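Local coordinates for protein YCAC GENE product (Escherichia coli, PDB 1YAC) that is probably a hydrolase of the isochorismatase family, of unknown specificity, and assembles into an octamer, at residues K37-A42 and M163-V168; L46-N51 and A74-A79; E171-W176 and A181-L186; F187-H190 and Y194-L197. All coordinates share one frame; numbering follows the deposited sequence.

Interaction 1: residues K37-A42 and M163-V168; sequences KNNVLA and MTWFGV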
loop_
_atom_site.group_PDB
_atom_site.type_symbol
_atom_site.label_atom_id
_atom_site.label_comp_id
_atom_site.label_asym_id
_atom_site.label_seq_id
_atom_site.Cartn_x
_atom_site.Cartn_y
_atom_site.Cartn_z
ATOM N N LYS A 37 -18.743 -8.349 3.460
ATOM C CA LYS A 37 -19.867 -9.203 3.810
ATOM C C LYS A 37 -20.200 -9.050 5.296
ATOM O O LYS A 37 -21.367 -8.867 5.663
ATOM C CB LYS A 37 -19.572 -10.680 3.500
ATOM C CG LYS A 37 -20.691 -11.611 3.968
ATOM C CD LYS A 37 -20.283 -13.079 4.002
ATOM C CE LYS A 37 -21.388 -13.920 4.617
ATOM N NZ LYS A 37 -20.979 -15.331 4.769
ATOM N N ASN A 38 -19.183 -9.129 6.149
ATOM C CA ASN A 38 -19.398 -8.992 7.586
ATOM C C ASN A 38 -20.064 -7.665 7.939
ATOM O O ASN A 38 -21.009 -7.628 8.738
ATOM C CB ASN A 38 -18.081 -9.105 8.348
ATOM C CG ASN A 38 -18.263 -8.929 9.848
ATOM O OD1 ASN A 38 -19.011 -9.685 10.494
ATOM N ND2 ASN A 38 -17.604 -7.923 10.408
ATOM N N ASN A 39 -19.580 -6.581 7.333
ATOM C CA ASN A 39 -20.109 -5.235 7.586
ATOM C C ASN A 39 -21.566 -5.074 7.151
ATOM O O ASN A 39 -22.380 -4.479 7.867
ATOM C CB ASN A 39 -19.236 -4.179 6.898
ATOM C CG ASN A 39 -17.870 -4.015 7.566
ATOM O OD1 ASN A 39 -17.622 -4.561 8.645
ATOM N ND2 ASN A 39 -16.982 -3.255 6.928
ATOM N N VAL A 40 -21.900 -5.579 5.969
ATOM C CA VAL A 40 -23.278 -5.494 5.485
ATOM C C VAL A 40 -24.207 -6.284 6.422
ATOM O O VAL A 40 -25.296 -5.814 6.799
ATOM C CB VAL A 40 -23.398 -6.043 4.035
ATOM C CG1 VAL A 40 -24.871 -6.125 3.594
ATOM C CG2 VAL A 40 -22.626 -5.142 3.080
ATOM N N LEU A 41 -23.773 -7.476 6.818
ATOM C CA LEU A 41 -24.588 -8.298 7.712
ATOM C C LEU A 41 -24.667 -7.658 9.096
ATOM O O LEU A 41 -25.664 -7.802 9.797
ATOM C CB LEU A 41 -24.035 -9.723 7.797
ATOM C CG LEU A 41 -24.000 -10.475 6.462
ATOM C CD1 LEU A 41 -23.528 -11.906 6.698
ATOM C CD2 LEU A 41 -25.379 -10.469 5.826
ATOM N N ALA A 42 -23.611 -6.961 9.492
ATOM C CA ALA A 42 -23.586 -6.292 10.789
ATOM C C ALA A 42 -24.650 -5.210 10.795
ATOM O O ALA A 42 -25.393 -5.077 11.773
ATOM C CB ALA A 42 -22.213 -5.686 11.050
ATOM N N MET A 163 -20.465 7.852 8.663
ATOM C CA MET A 163 -20.315 6.986 9.816
ATOM C C MET A 163 -20.002 5.548 9.381
ATOM O O MET A 163 -19.994 5.219 8.185
ATOM C CB MET A 163 -21.597 7.038 10.676
ATOM C CG MET A 163 -21.707 8.319 11.561
ATOM S SD MET A 163 -23.145 8.284 12.593
ATOM C CE MET A 163 -22.568 7.383 13.973
ATOM N N THR A 164 -19.661 4.712 10.353
ATOM C CA THR A 164 -19.367 3.311 10.077
ATOM C C THR A 164 -20.272 2.489 10.993
ATOM O O THR A 164 -20.723 3.001 12.021
ATOM C CB THR A 164 -17.845 3.019 10.201
ATOM O OG1 THR A 164 -17.300 3.704 11.332
ATOM C CG2 THR A 164 -17.130 3.542 8.941
ATOM N N TRP A 165 -20.538 1.233 10.641
ATOM C CA TRP A 165 -21.496 0.447 11.410
ATOM C C TRP A 165 -21.325 0.360 12.915
ATOM O O TRP A 165 -22.305 0.483 13.643
ATOM C CB TRP A 165 -21.772 -0.938 10.773
ATOM C CG TRP A 165 -20.780 -2.008 11.100
ATOM C CD1 TRP A 165 -19.759 -2.454 10.308
ATOM C CD2 TRP A 165 -20.704 -2.757 12.320
ATOM N NE1 TRP A 165 -19.048 -3.432 10.967
ATOM C CE2 TRP A 165 -19.606 -3.636 12.204
ATOM C CE3 TRP A 165 -21.458 -2.767 13.505
ATOM C CZ2 TRP A 165 -19.241 -4.517 13.228
ATOM C CZ3 TRP A 165 -21.097 -3.639 14.522
ATOM C CH2 TRP A 165 -19.996 -4.503 14.378
ATOM N N PHE A 166 -20.099 0.166 13.392
ATOM C CA PHE A 166 -19.881 0.060 14.834
ATOM C C PHE A 166 -20.234 1.395 15.496
ATOM O O PHE A 166 -20.910 1.421 16.535
ATOM C CB PHE A 166 -18.438 -0.356 15.137
ATOM C CG PHE A 166 -18.123 -0.442 16.609
ATOM C CD1 PHE A 166 -18.451 -1.581 17.342
ATOM C CD2 PHE A 166 -17.456 0.601 17.250
ATOM C CE1 PHE A 166 -18.113 -1.683 18.690
ATOM C CE2 PHE A 166 -17.116 0.508 18.596
ATOM C CZ PHE A 166 -17.446 -0.639 19.313
ATOM N N GLY A 167 -19.825 2.494 14.857
ATOM C CA GLY A 167 -20.148 3.816 15.365
ATOM C C GLY A 167 -21.659 4.029 15.398
ATOM O O GLY A 167 -22.201 4.577 16.369
ATOM N N VAL A 168 -22.340 3.596 14.333
ATOM C CA VAL A 168 -23.805 3.696 14.224
ATOM C C VAL A 168 -24.463 2.949 15.410
ATOM O O VAL A 168 -25.316 3.500 16.116
ATOM C CB VAL A 168 -24.314 3.081 12.857
ATOM C CG1 VAL A 168 -25.848 2.963 12.835
ATOM C CG2 VAL A 168 -23.844 3.938 11.669
#
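Trp165 reaches from the first turn of helix 165-173 to helix 33-49, where Asn39 and Ala42 receive its indole. The CG of Trp165 sits between its own backbone N and carbonyl carbon (chi1 83°), and this carries the ring across the gap between the helices. The methyl of Ala42 lies over the centre of one indole face. Its CB is 3.5 Å from Trp165 CE2, and it makes a CH-pi contact with the six-membered ring, 17° off the ring normal. Trp165 NE1 donates a hydrogen bond to Asn39 OD1 at 2.9 Å. The bond is bent, with an angle of 135° at the hydrogen, and NE1 approaches from above the amide plane. The Asn39 side chain crosses the indole at about a right angle. Its other end is also held, since Asn39 ND2 bonds to the backbone O of Asp138. The side chain of Asp138 in turn accepts the backbone N-H of Trp165, so one residue steadies both partners. A leucine in place of Trp165 would probably leave Asn39 OD1 without this donor and open a gap beside the Ala42 methyl. This is helix packing within the alpha-beta-alpha sandwich. The chemistry implies that the buried indole is positioned by a polar grip at its N-H edge and apolar packing on its face.

Interaction 2: residues L46-N51 and A74-A79; sequences LAKYFN and AQFPDA. Unlike the reference sequence in segment 74-79: Ala79 (reference Thr).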
loop_
_atom_site.group_PDB
_atom_site.type_symbol
_atom_site.label_atom_id
_atom_site.label_comp_id
_atom_site.label_asym_id
_atom_site.label_seq_id
_atom_site.Cartn_x
_atom_site.Cartn_y
_atom_site.Cartn_z
ATOM N N LEU A 46 -27.884 -4.915 13.188
ATOM C CA LEU A 46 -28.126 -3.791 14.087
ATOM C C LEU A 46 -29.491 -3.168 13.804
ATOM O O LEU A 46 -30.197 -2.770 14.736
ATOM C CB LEU A 46 -26.987 -2.757 14.045
ATOM C CG LEU A 46 -26.825 -1.742 12.915
ATOM C CD1 LEU A 46 -27.735 -0.522 13.123
ATOM C CD2 LEU A 46 -25.369 -1.297 12.859
ATOM N N ALA A 47 -29.885 -3.122 12.535
ATOM C CA ALA A 47 -31.187 -2.569 12.175
ATOM C C ALA A 47 -32.267 -3.411 12.855
ATOM O O ALA A 47 -33.233 -2.883 13.425
ATOM C CB ALA A 47 -31.378 -2.594 10.671
ATOM N N LYS A 48 -32.085 -4.724 12.808
ATOM C CA LYS A 48 -33.024 -5.641 13.433
ATOM C C LYS A 48 -32.984 -5.506 14.958
ATOM O O LYS A 48 -34.034 -5.384 15.611
ATOM C CB LYS A 48 -32.704 -7.081 13.018
ATOM C CG LYS A 48 -33.590 -8.124 13.674
ATOM C CD LYS A 48 -34.594 -8.724 12.711
ATOM C CE LYS A 48 -35.519 -7.693 12.117
ATOM N NZ LYS A 48 -36.611 -8.353 11.346
ATOM N N TYR A 49 -31.776 -5.492 15.515
ATOM C CA TYR A 49 -31.595 -5.374 16.964
ATOM C C TYR A 49 -32.257 -4.121 17.552
ATOM O O TYR A 49 -32.922 -4.184 18.590
ATOM C CB TYR A 49 -30.107 -5.383 17.324
ATOM C CG TYR A 49 -29.853 -5.157 18.801
ATOM C CD1 TYR A 49 -30.264 -6.092 19.750
ATOM C CD2 TYR A 49 -29.228 -3.997 19.249
ATOM C CE1 TYR A 49 -30.057 -5.876 21.106
ATOM C CE2 TYR A 49 -29.020 -3.772 20.600
ATOM C CZ TYR A 49 -29.435 -4.719 21.523
ATOM O OH TYR A 49 -29.200 -4.513 22.871
ATOM N N PHE A 50 -32.019 -2.978 16.914
ATOM C CA PHE A 50 -32.592 -1.722 17.360
ATOM C C PHE A 50 -34.024 -1.541 16.887
ATOM O O PHE A 50 -34.633 -0.511 17.169
ATOM C CB PHE A 50 -31.733 -0.543 16.895
ATOM C CG PHE A 50 -30.407 -0.459 17.587
ATOM C CD1 PHE A 50 -30.342 -0.135 18.944
ATOM C CD2 PHE A 50 -29.230 -0.771 16.910
ATOM C CE1 PHE A 50 -29.127 -0.127 19.616
ATOM C CE2 PHE A 50 -28.001 -0.766 17.581
ATOM C CZ PHE A 50 -27.954 -0.444 18.937
ATOM N N ASN A 51 -34.558 -2.507 16.138
ATOM C CA ASN A 51 -35.936 -2.394 15.663
ATOM C C ASN A 51 -36.191 -1.143 14.840
ATOM O O ASN A 51 -37.210 -0.484 15.018
ATOM C CB ASN A 51 -36.906 -2.373 16.844
ATOM C CG ASN A 51 -37.323 -3.732 17.264
ATOM O OD1 ASN A 51 -36.914 -4.232 18.300
ATOM N ND2 ASN A 51 -38.173 -4.332 16.492
ATOM N N ALA A 74 -34.262 -12.489 3.974
ATOM C CA ALA A 74 -34.683 -13.351 5.075
ATOM C C ALA A 74 -34.845 -12.593 6.391
ATOM O O ALA A 74 -35.740 -12.890 7.185
ATOM C CB ALA A 74 -33.672 -14.499 5.253
ATOM N N GLN A 75 -33.987 -11.604 6.611
ATOM C CA GLN A 75 -34.008 -10.831 7.847
ATOM C C GLN A 75 -35.131 -9.806 7.961
ATOM O O GLN A 75 -35.584 -9.489 9.063
ATOM C CB GLN A 75 -32.664 -10.137 8.043
ATOM C CG GLN A 75 -32.484 -9.499 9.406
ATOM C CD GLN A 75 -31.030 -9.204 9.694
ATOM O OE1 GLN A 75 -30.372 -8.630 8.807
ATOM N NE2 GLN A 75 -30.544 -9.564 10.794
ATOM N N PHE A 76 -35.572 -9.281 6.829
ATOM C CA PHE A 76 -36.626 -8.271 6.811
ATOM C C PHE A 76 -37.744 -8.711 5.875
ATOM O O PHE A 76 -38.037 -8.036 4.882
ATOM C CB PHE A 76 -36.032 -6.935 6.349
ATOM C CG PHE A 76 -34.915 -6.445 7.229
ATOM C CD1 PHE A 76 -35.192 -5.847 8.459
ATOM C CD2 PHE A 76 -33.584 -6.633 6.853
ATOM C CE1 PHE A 76 -34.163 -5.447 9.309
ATOM C CE2 PHE A 76 -32.538 -6.239 7.696
ATOM C CZ PHE A 76 -32.828 -5.646 8.925
ATOM N N PRO A 77 -38.429 -9.821 6.208
ATOM C CA PRO A 77 -39.512 -10.317 5.354
ATOM C C PRO A 77 -40.723 -9.402 5.229
ATOM O O PRO A 77 -41.403 -9.430 4.213
ATOM C CB PRO A 77 -39.867 -11.654 6.003
ATOM C CG PRO A 77 -39.579 -11.412 7.444
ATOM C CD PRO A 77 -38.274 -10.672 7.399
ATOM N N ASP A 78 -40.970 -8.571 6.235
ATOM C CA ASP A 78 -42.118 -7.671 6.197
ATOM C C ASP A 78 -41.780 -6.230 5.817
ATOM O O ASP A 78 -42.671 -5.385 5.730
ATOM C CB ASP A 78 -42.850 -7.678 7.543
ATOM C CG ASP A 78 -43.504 -9.017 7.854
ATOM O OD1 ASP A 78 -43.791 -9.786 6.916
ATOM O OD2 ASP A 78 -43.749 -9.285 9.051
ATOM N N ALA A 79 -40.506 -5.950 5.571
ATOM C CA ALA A 79 -40.091 -4.599 5.222
ATOM C C ALA A 79 -40.484 -4.237 3.805
ATOM O O ALA A 79 -40.735 -5.117 2.983
ATOM C CB ALA A 79 -38.566 -4.467 5.379
#
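Lys48 and Ala47, near the end of helix 33-49, meet Gln75 and Phe76 at the end of helix 70-75. Both helices belong to the alpha-beta-alpha sandwich, and strand 54-59 of its parallel sheet lies between them in the chain. Asn51, just past the end of helix 33-49, has positive phi and completes a Schellman motif. The apolar contacts centre on the Phe76 ring. Ala47 CB approaches Phe76 CZ at 3.8 Å, and Lys48 CE lies equally close to Phe76 CE1. Phe76 also packs on Thr54 and Leu56 of strand 54-59, which places its ring between the helix and the sheet. The aliphatic part of Lys48 runs alongside Gln75 in the opposite direction, with Lys48 CD 4.0 Å from Gln75 CG. The polar contact across the segments uses the backbone of Gln75. The Gln75 amide has its own partner in Asp45, about one turn before Lys48 on helix 33-49, to which NE2 donates a hydrogen bond. Lys48 starts with CG anti to its backbone N, then bends at chi2 and chi3, which brings the ammonium group to the C-terminal end of helix 70-75. There Lys48 NZ donates to Gln75 O at 2.7 Å, nearly along the C=O axis, with a C=O...N angle of 170°.

Interaction 3: residues E171-W176 and A181-L186; sequences ELHRDW and AGLATL. Unlike the reference sequence in segment 181-186: Ala181 (reference Glu).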
loop_
_atom_site.group_PDB
_atom_site.type_symbol
_atom_site.label_atom_id
_atom_site.label_comp_id
_atom_site.label_asym_id
_atom_site.label_seq_id
_atom_site.Cartn_x
_atom_site.Cartn_y
_atom_site.Cartn_z
ATOM N N GLU A 171 -23.873 4.862 18.738
ATOM C CA GLU A 171 -24.617 6.106 18.866
ATOM C C GLU A 171 -26.099 5.802 19.113
ATOM O O GLU A 171 -26.783 6.531 19.833
ATOM C CB GLU A 171 -24.432 6.980 17.626
ATOM C CG GLU A 171 -24.735 8.455 17.884
ATOM C CD GLU A 171 -24.173 9.357 16.813
ATOM O OE1 GLU A 171 -23.012 9.763 16.965
ATOM O OE2 GLU A 171 -24.884 9.673 15.832
ATOM N N LEU A 172 -26.590 4.720 18.522
ATOM C CA LEU A 172 -27.981 4.315 18.701
ATOM C C LEU A 172 -28.236 3.753 20.104
ATOM O O LEU A 172 -29.245 4.085 20.739
ATOM C CB LEU A 172 -28.363 3.246 17.674
ATOM C CG LEU A 172 -28.598 3.698 16.237
ATOM C CD1 LEU A 172 -28.640 2.488 15.319
ATOM C CD2 LEU A 172 -29.888 4.482 16.147
ATOM N N HIS A 173 -27.331 2.903 20.575
ATOM C CA HIS A 173 -27.487 2.255 21.862
ATOM C C HIS A 173 -27.331 3.206 23.031
ATOM O O HIS A 173 -28.048 3.086 24.032
ATOM C CB HIS A 173 -26.486 1.099 22.013
ATOM C CG HIS A 173 -26.911 0.059 23.005
ATOM N ND1 HIS A 173 -26.242 -0.162 24.189
ATOM C CD2 HIS A 173 -27.908 -0.858 22.957
ATOM C CE1 HIS A 173 -26.803 -1.176 24.826
ATOM N NE2 HIS A 173 -27.813 -1.616 24.103
ATOM N N ARG A 174 -26.344 4.094 22.946
ATOM C CA ARG A 174 -26.079 5.093 23.997
ATOM C C ARG A 174 -25.535 4.578 25.322
ATOM O O ARG A 174 -24.567 5.135 25.851
ATOM C CB ARG A 174 -27.344 5.899 24.322
ATOM C CG ARG A 174 -27.958 6.651 23.174
ATOM C CD ARG A 174 -27.052 7.749 22.666
ATOM N NE ARG A 174 -27.721 8.479 21.595
ATOM C CZ ARG A 174 -28.633 9.423 21.800
ATOM N NH1 ARG A 174 -28.967 9.762 23.040
ATOM N NH2 ARG A 174 -29.250 9.989 20.767
ATOM N N ASP A 175 -26.127 3.503 25.850
ATOM C CA ASP A 175 -25.768 2.932 27.149
ATOM C C ASP A 175 -25.808 1.418 27.167
ATOM O O ASP A 175 -26.837 0.812 26.905
ATOM C CB ASP A 175 -26.743 3.461 28.212
ATOM C CG ASP A 175 -26.164 3.378 29.640
ATOM O OD1 ASP A 175 -25.756 2.294 30.104
ATOM O OD2 ASP A 175 -26.086 4.448 30.286
ATOM N N TRP A 176 -24.691 0.825 27.569
ATOM C CA TRP A 176 -24.558 -0.628 27.658
ATOM C C TRP A 176 -25.668 -1.224 28.513
ATOM O O TRP A 176 -26.309 -2.207 28.123
ATOM C CB TRP A 176 -23.212 -0.997 28.279
ATOM C CG TRP A 176 -22.075 -1.074 27.334
ATOM C CD1 TRP A 176 -21.115 -0.125 27.125
ATOM C CD2 TRP A 176 -21.725 -2.193 26.508
ATOM N NE1 TRP A 176 -20.184 -0.589 26.223
ATOM C CE2 TRP A 176 -20.536 -1.855 25.828
ATOM C CE3 TRP A 176 -22.303 -3.453 26.284
ATOM C CZ2 TRP A 176 -19.906 -2.734 24.932
ATOM C CZ3 TRP A 176 -21.676 -4.327 25.395
ATOM C CH2 TRP A 176 -20.491 -3.962 24.732
ATOM N N ALA A 181 -26.028 -7.888 27.128
ATOM C CA ALA A 181 -25.935 -9.112 26.340
ATOM C C ALA A 181 -26.260 -8.921 24.861
ATOM O O ALA A 181 -25.567 -9.459 23.997
ATOM C CB ALA A 181 -26.827 -10.194 26.942
ATOM N N GLY A 182 -27.297 -8.142 24.580
ATOM C CA GLY A 182 -27.694 -7.896 23.207
ATOM C C GLY A 182 -26.631 -7.199 22.381
ATOM O O GLY A 182 -26.301 -7.647 21.273
ATOM N N LEU A 183 -26.096 -6.099 22.902
ATOM C CA LEU A 183 -25.067 -5.361 22.175
ATOM C C LEU A 183 -23.799 -6.206 22.075
ATOM O O LEU A 183 -23.162 -6.261 21.024
ATOM C CB LEU A 183 -24.748 -4.041 22.874
ATOM C CG LEU A 183 -23.941 -3.043 22.042
ATOM C CD1 LEU A 183 -24.838 -2.463 20.938
ATOM C CD2 LEU A 183 -23.403 -1.932 22.952
ATOM N N ALA A 184 -23.458 -6.880 23.170
ATOM C CA ALA A 184 -22.279 -7.732 23.218
ATOM C C ALA A 184 -22.356 -8.827 22.156
ATOM O O ALA A 184 -21.348 -9.174 21.544
ATOM C CB ALA A 184 -22.137 -8.358 24.603
ATOM N N THR A 185 -23.550 -9.379 21.955
ATOM C CA THR A 185 -23.753 -10.424 20.960
ATOM C C THR A 185 -23.519 -9.873 19.560
ATOM O O THR A 185 -22.826 -10.500 18.748
ATOM C CB THR A 185 -25.174 -11.042 21.073
ATOM O OG1 THR A 185 -25.288 -11.712 22.332
ATOM C CG2 THR A 185 -25.422 -12.066 19.969
ATOM N N LEU A 186 -24.056 -8.684 19.293
ATOM C CA LEU A 186 -23.892 -8.040 17.990
ATOM C C LEU A 186 -22.400 -7.829 17.721
ATOM O O LEU A 186 -21.904 -8.138 16.638
ATOM C CB LEU A 186 -24.618 -6.689 17.964
ATOM C CG LEU A 186 -24.433 -5.821 16.704
ATOM C CD1 LEU A 186 -25.257 -6.399 15.560
ATOM C CD2 LEU A 186 -24.867 -4.378 16.986
#
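Leu183 points from helix 180-190 into the angle between His173 and Trp176. Its CB already touches both rings, lying 4.0 Å from Trp176 CZ3 and equally far from His173 CE1. CG stands anti to the backbone N (chi1 -166°), which directs the two methyls at the aromatic pair. CD1 settles over a face of the imidazole, offset toward the rim, with His173 CG 3.9 Å away. CD2 lies over the six-membered ring of Trp176 in a CH-pi contact, 3.7 Å from its centroid and only 6° off the normal. The same methyl is 3.6 Å from His173 ND1. The contact closes a helical hairpin, in which helix 165-173 turns through a short connection into helix 180-190. His173 is the last residue of the first helix, and Arg174 leaves it with positive phi. An alanine in place of this histidine is likely to leave Leu183 CD1 without the ring it rests on and Tyr49 without its weak hydrogen bond to His173 NE2. Ala184 adds to the Trp176 contact, its CB 4.1 Å from Trp176 CZ3. Trp176 also packs on Ser59 of a second subunit, and its backbone hydrogen-bonds to that chain.

Interaction 4: residues F187-H190 and Y194-L197; sequences FSNH and YRNL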
loop_
_atom_site.group_PDB
_atom_site.type_symbol
_atom_site.label_atom_id
_atom_site.label_comp_id
_atom_site.label_asym_id
_atom_site.label_seq_id
_atom_site.Cartn_x
_atom_site.Cartn_y
_atom_site.Cartn_z
ATOM N N PHE A 187 -21.689 -7.323 18.720
ATOM C CA PHE A 187 -20.259 -7.067 18.581
ATOM C C PHE A 187 -19.458 -8.358 18.404
ATOM O O PHE A 187 -18.598 -8.464 17.520
ATOM C CB PHE A 187 -19.751 -6.277 19.790
ATOM C CG PHE A 187 -20.265 -4.857 19.865
ATOM C CD1 PHE A 187 -20.989 -4.290 18.810
ATOM C CD2 PHE A 187 -20.014 -4.081 20.994
ATOM C CE1 PHE A 187 -21.454 -2.975 18.880
ATOM C CE2 PHE A 187 -20.474 -2.765 21.075
ATOM C CZ PHE A 187 -21.198 -2.211 20.013
ATOM N N SER A 188 -19.749 -9.347 19.234
ATOM C CA SER A 188 -19.054 -10.627 19.162
ATOM C C SER A 188 -19.240 -11.305 17.792
ATOM O O SER A 188 -18.301 -11.885 17.244
ATOM C CB SER A 188 -19.548 -11.549 20.292
ATOM O OG SER A 188 -18.892 -12.807 20.260
ATOM N N ASN A 189 -20.444 -11.191 17.238
ATOM C CA ASN A 189 -20.748 -11.788 15.938
ATOM C C ASN A 189 -20.104 -11.082 14.758
ATOM O O ASN A 189 -19.948 -11.678 13.696
ATOM C CB ASN A 189 -22.263 -11.813 15.694
ATOM C CG ASN A 189 -22.985 -12.759 16.638
ATOM O OD1 ASN A 189 -22.432 -13.782 17.027
ATOM N ND2 ASN A 189 -24.136 -12.356 17.118
ATOM N N HIS A 190 -19.712 -9.819 14.955
ATOM C CA HIS A 190 -19.145 -9.032 13.870
ATOM C C HIS A 190 -17.766 -8.398 14.053
ATOM O O HIS A 190 -17.291 -7.683 13.172
ATOM C CB HIS A 190 -20.169 -7.985 13.426
ATOM C CG HIS A 190 -21.430 -8.591 12.908
ATOM N ND1 HIS A 190 -21.494 -9.273 11.710
ATOM C CD2 HIS A 190 -22.673 -8.658 13.441
ATOM C CE1 HIS A 190 -22.725 -9.720 11.520
ATOM N NE2 HIS A 190 -23.453 -9.359 12.560
ATOM N N TYR A 194 -13.127 -8.545 19.223
ATOM C CA TYR A 194 -13.960 -8.391 20.405
ATOM C C TYR A 194 -14.408 -9.758 20.912
ATOM O O TYR A 194 -14.416 -10.010 22.124
ATOM C CB TYR A 194 -15.184 -7.517 20.126
ATOM C CG TYR A 194 -15.760 -6.981 21.416
ATOM C CD1 TYR A 194 -15.076 -6.001 22.137
ATOM C CD2 TYR A 194 -16.951 -7.489 21.954
ATOM C CE1 TYR A 194 -15.543 -5.536 23.353
ATOM C CE2 TYR A 194 -17.434 -7.020 23.193
ATOM C CZ TYR A 194 -16.714 -6.042 23.876
ATOM O OH TYR A 194 -17.150 -5.524 25.073
ATOM N N ARG A 195 -14.780 -10.631 19.984
ATOM C CA ARG A 195 -15.190 -11.983 20.356
ATOM C C ARG A 195 -14.056 -12.671 21.125
ATOM O O ARG A 195 -14.300 -13.354 22.119
ATOM C CB ARG A 195 -15.581 -12.808 19.125
ATOM C CG ARG A 195 -15.822 -14.279 19.460
ATOM C CD ARG A 195 -16.405 -15.073 18.296
ATOM N NE ARG A 195 -17.836 -14.819 18.130
ATOM C CZ ARG A 195 -18.609 -15.439 17.247
ATOM N NH1 ARG A 195 -18.091 -16.357 16.439
ATOM N NH2 ARG A 195 -19.894 -15.132 17.162
ATOM N N ASN A 196 -12.810 -12.464 20.684
ATOM C CA ASN A 196 -11.646 -13.071 21.349
ATOM C C ASN A 196 -11.486 -12.554 22.786
ATOM O O ASN A 196 -11.185 -13.325 23.715
ATOM C CB ASN A 196 -10.378 -12.839 20.528
ATOM C CG ASN A 196 -10.381 -13.633 19.234
ATOM O OD1 ASN A 196 -11.082 -14.640 19.119
ATOM N ND2 ASN A 196 -9.621 -13.176 18.244
ATOM N N LEU A 197 -11.705 -11.253 22.965
ATOM C CA LEU A 197 -11.633 -10.643 24.290
ATOM C C LEU A 197 -12.698 -11.265 25.187
ATOM O O LEU A 197 -12.462 -11.484 26.386
ATOM C CB LEU A 197 -11.874 -9.131 24.207
ATOM C CG LEU A 197 -10.787 -8.291 23.531
ATOM C CD1 LEU A 197 -11.184 -6.869 23.540
ATOM C CD2 LEU A 197 -9.483 -8.415 24.249
#
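A tight bend between two helices, 180-190 and 192-204, near the C-terminus brings Ser188 and Arg195 close together, their CA atoms 4.3 Å apart. Arg195 NE donates a nearly straight hydrogen bond to Ser188 OG at 3.1 Å, with an angle of 169° at the hydrogen. The hydroxyl lies in the guanidinium plane. The first torsion of Ser188 (chi1 -180°) sets OG anti to the backbone N, on the side where Arg195 passes. The arginine chain is extended up to CD and bends at chi3. Farther out, Arg195 NH2 comes within 2.9 Å of Asn189 OD1, the amide and guanidinium planes being almost perpendicular. The other end nitrogen, NH1, forms a salt bridge with Glu71 of a third subunit, so the guanidinium bridges the bend and a subunit interface. On the apolar side, Phe187 CB packs 3.7 Å from Tyr194 CD2, and Tyr194 CE2 lies at the edge of the Phe187 ring. Tyr194 OH bonds to Asn65 of a second subunit. Phe187 packs on Ala169 and Cys170 of helix 165-173, and His190 on Leu41 and Ala42 of helix 33-49, which ties this last bend to the helices beside the sheet.

In the fold
Helix 33-49 links interactions 1 and 2, whose centres lie 14 Å apart. In sequence, interaction 2 falls between the two segments of interaction 1. Interactions 3 and 4 follow toward the C-terminus, 12 Å apart and sharing helix 180-190. Helix 165-173 joins interaction 1 to interaction 3. Thus helices 33-49, 165-173 and 180-190 pack against one another, and His190 also packs against Trp165. Interactions 2 and 4 do not touch: their centres are 21 Å apart and their nearest atoms about 6 Å. Interaction 2 meets no other subunit, whereas the other three reach the second subunit, consistent with the C-terminal helices contributing to octamer assembly.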